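Local coordinates for protein glycoside hydrolase YxiA (Bacillus licheniformis, PDB 3LV4) that probably hydrolyses the glycosidic bonds of arabinan as a calcium-binding family 43 glycoside hydrolase, similar to arabinan endo-1,5-alpha-L-arabinosidases, at residues A[24-29]-A[111-116]. Residues are numbered along the deposited sequence; the frame is centred on the assembly and turned at random.
Sequences TYYVFG and DDIEGP. With ACT (acetate ion), chain F.
Two neighbouring blades of the five-bladed beta-propeller of family 43 meet where Tyr26 and Phe28, on strand 24-29, receive Ile113 and Glu114 from the loop joining strands 103-110 and 118-126. Ile113 enters between the two rings. Its CG2 lies over one face of the Tyr26 ring in a CH-pi contact, 3.8 Å from the centroid and displaced toward the hydroxyl end, where CZ is 3.5 Å from CG2. The other branch, with CG1 set anti to the backbone N (chi1 -165°), places CD1 on the same side of the ring but past its rim, 3.6 Å from Tyr26 CD1. On its way CG1 passes 3.9 Å from Phe28 CZ, while Ile113 O sits at the edge of the Phe28 ring, near its plane, and also accepts a hydrogen bond from Tyr117.

Strand 24-29 is the second strand of its four-stranded antiparallel blade, between 17-21 and 33-37, and the alternation along it sends Tyr26 and Phe28 to the side facing the next blade, whereas Tyr25 points away and donates a 2.6 Å hydrogen bond from OH to the acetate O. Opposite Tyr26, residues Asp112 to Gly115 form a type I turn closed by Gly115 N to Asp112 O. Glu114 reaches out of it with an extended chain, its CG 3.5 Å from Tyr26 CE2, and Tyr26 OH donates to the anti lone pair of OE2 at 2.8 Å, the carboxylate turned 61° from the ring. Lys36 salt-bridges the same oxygen, and its positive charge would help keep the carboxylate ionised. A phenylalanine in place of Tyr26 would probably still cover Ile113 but leave Glu114 OE2 without its hydroxyl donor and the carboxylate less firmly fixed in rotation. Phe28 also packs on Ile19 and Leu56, its side chain about 9 Å from that of Asp15, the predicted proton acceptor.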
loop_
_atom_site.group_PDB
_atom_site.type_symbol
_atom_site.label_atom_id
_atom_site.label_comp_id
_atom_site.label_asym_id
_atom_site.label_seq_id
_atom_site.Cartn_x
_atom_site.Cartn_y
_atom_site.Cartn_z
ATOM N N THR A 24 -4.062 -17.533 10.665
ATOM C CA THR A 24 -4.494 -16.251 11.208
ATOM C C THR A 24 -3.745 -15.128 10.502
ATOM O O THR A 24 -2.551 -15.251 10.245
ATOM C CB THR A 24 -4.207 -16.173 12.721
ATOM O OG1 THR A 24 -4.986 -17.162 13.406
ATOM C CG2 THR A 24 -4.537 -14.791 13.273
ATOM N N TYR A 25 -4.450 -14.048 10.176
ATOM C CA TYR A 25 -3.816 -12.890 9.549
ATOM C C TYR A 25 -3.343 -11.932 10.629
ATOM O O TYR A 25 -4.082 -11.634 11.568
ATOM C CB TYR A 25 -4.799 -12.149 8.642
ATOM C CG TYR A 25 -5.287 -12.955 7.460
ATOM C CD1 TYR A 25 -4.530 -13.044 6.295
ATOM C CD2 TYR A 25 -6.510 -13.615 7.501
ATOM C CE1 TYR A 25 -4.971 -13.780 5.211
ATOM C CE2 TYR A 25 -6.960 -14.351 6.425
ATOM C CZ TYR A 25 -6.186 -14.428 5.281
ATOM O OH TYR A 25 -6.623 -15.158 4.203
ATOM N N TYR A 26 -2.111 -11.452 10.487
ATOM C CA TYR A 26 -1.564 -10.438 11.372
ATOM C C TYR A 26 -1.212 -9.193 10.584
ATOM O O TYR A 26 -0.801 -9.287 9.428
ATOM C CB TYR A 26 -0.299 -10.971 12.055
ATOM C CG TYR A 26 -0.583 -12.043 13.070
ATOM C CD1 TYR A 26 -0.688 -13.376 12.690
ATOM C CD2 TYR A 26 -0.749 -11.722 14.413
ATOM C CE1 TYR A 26 -0.956 -14.364 13.626
ATOM C CE2 TYR A 26 -1.019 -12.696 15.353
ATOM C CZ TYR A 26 -1.120 -14.014 14.960
ATOM O OH TYR A 26 -1.388 -14.981 15.905
ATOM N N VAL A 27 -1.388 -8.027 11.200
ATOM C CA VAL A 27 -0.782 -6.811 10.675
ATOM C C VAL A 27 0.172 -6.222 11.702
ATOM O O VAL A 27 -0.151 -6.134 12.897
ATOM C CB VAL A 27 -1.817 -5.743 10.220
ATOM C CG1 VAL A 27 -2.472 -6.163 8.899
ATOM C CG2 VAL A 27 -2.854 -5.472 11.318
ATOM N N PHE A 28 1.356 -5.842 11.234
ATOM C CA PHE A 28 2.339 -5.171 12.086
ATOM C C PHE A 28 2.554 -3.779 11.539
ATOM O O PHE A 28 2.784 -3.606 10.338
ATOM C CB PHE A 28 3.666 -5.941 12.111
ATOM C CG PHE A 28 3.576 -7.271 12.815
ATOM C CD1 PHE A 28 3.193 -8.412 12.124
ATOM C CD2 PHE A 28 3.861 -7.371 14.175
ATOM C CE1 PHE A 28 3.101 -9.637 12.773
ATOM C CE2 PHE A 28 3.782 -8.596 14.837
ATOM C CZ PHE A 28 3.394 -9.729 14.137
ATOM N N GLY A 29 2.460 -2.782 12.416
ATOM C CA GLY A 29 2.517 -1.397 11.986
ATOM C C GLY A 29 3.485 -0.584 12.808
ATOM O O GLY A 29 4.224 -1.128 13.636
ATOM N N ASP A 111 10.395 -16.755 17.809
ATOM C CA ASP A 111 9.972 -18.128 17.537
ATOM C C ASP A 111 8.487 -18.152 17.214
ATOM O O ASP A 111 8.029 -18.932 16.379
ATOM C CB ASP A 111 10.229 -19.037 18.747
ATOM C CG ASP A 111 11.702 -19.214 19.044
ATOM O OD1 ASP A 111 12.520 -19.154 18.103
ATOM O OD2 ASP A 111 12.038 -19.416 20.231
ATOM N N ASP A 112 7.745 -17.292 17.898
ATOM C CA ASP A 112 6.301 -17.188 17.746
ATOM C C ASP A 112 5.940 -15.828 17.179
ATOM O O ASP A 112 6.563 -14.827 17.529
ATOM C CB ASP A 112 5.623 -17.364 19.099
ATOM C CG ASP A 112 5.236 -18.792 19.366
ATOM O OD1 ASP A 112 4.046 -19.130 19.154
ATOM O OD2 ASP A 112 6.123 -19.574 19.773
ATOM N N ILE A 113 4.923 -15.786 16.323
ATOM C CA ILE A 113 4.624 -14.555 15.607
ATOM C C ILE A 113 4.231 -13.392 16.526
ATOM O O ILE A 113 4.463 -12.233 16.184
ATOM C CB ILE A 113 3.564 -14.766 14.504
ATOM C CG1 ILE A 113 3.552 -13.557 13.554
ATOM C CG2 ILE A 113 2.197 -15.053 15.121
ATOM C CD1 ILE A 113 2.885 -13.819 12.260
ATOM N N GLU A 114 3.662 -13.691 17.693
ATOM C CA GLU A 114 3.281 -12.631 18.621
ATOM C C GLU A 114 4.383 -12.285 19.622
ATOM O O GLU A 114 4.144 -11.559 20.589
ATOM C CB GLU A 114 1.968 -12.958 19.340
ATOM C CG GLU A 114 0.790 -13.069 18.383
ATOM C CD GLU A 114 -0.533 -13.259 19.090
ATOM O OE1 GLU A 114 -0.684 -12.771 20.229
ATOM O OE2 GLU A 114 -1.432 -13.880 18.497
ATOM N N GLY A 115 5.587 -12.786 19.378
ATOM C CA GLY A 115 6.733 -12.410 20.188
ATOM C C GLY A 115 7.111 -13.414 21.256
ATOM O O GLY A 115 6.477 -14.459 21.386
ATOM N N PRO A 116 8.152 -13.100 22.037
ATOM C CA PRO A 116 8.910 -11.850 21.916
ATOM C C PRO A 116 9.935 -11.888 20.785
ATOM O O PRO A 116 10.455 -12.955 20.442
ATOM C CB PRO A 116 9.634 -11.757 23.263
ATOM C CG PRO A 116 9.848 -13.199 23.657
ATOM C CD PRO A 116 8.626 -13.937 23.158
HETATM C C ACT F . -10.168 -15.324 4.288
HETATM O O ACT F . -9.130 -16.006 4.131
HETATM O OXT ACT F . -10.109 -14.123 3.941
HETATM C CH3 ACT F . -11.409 -15.917 4.872
#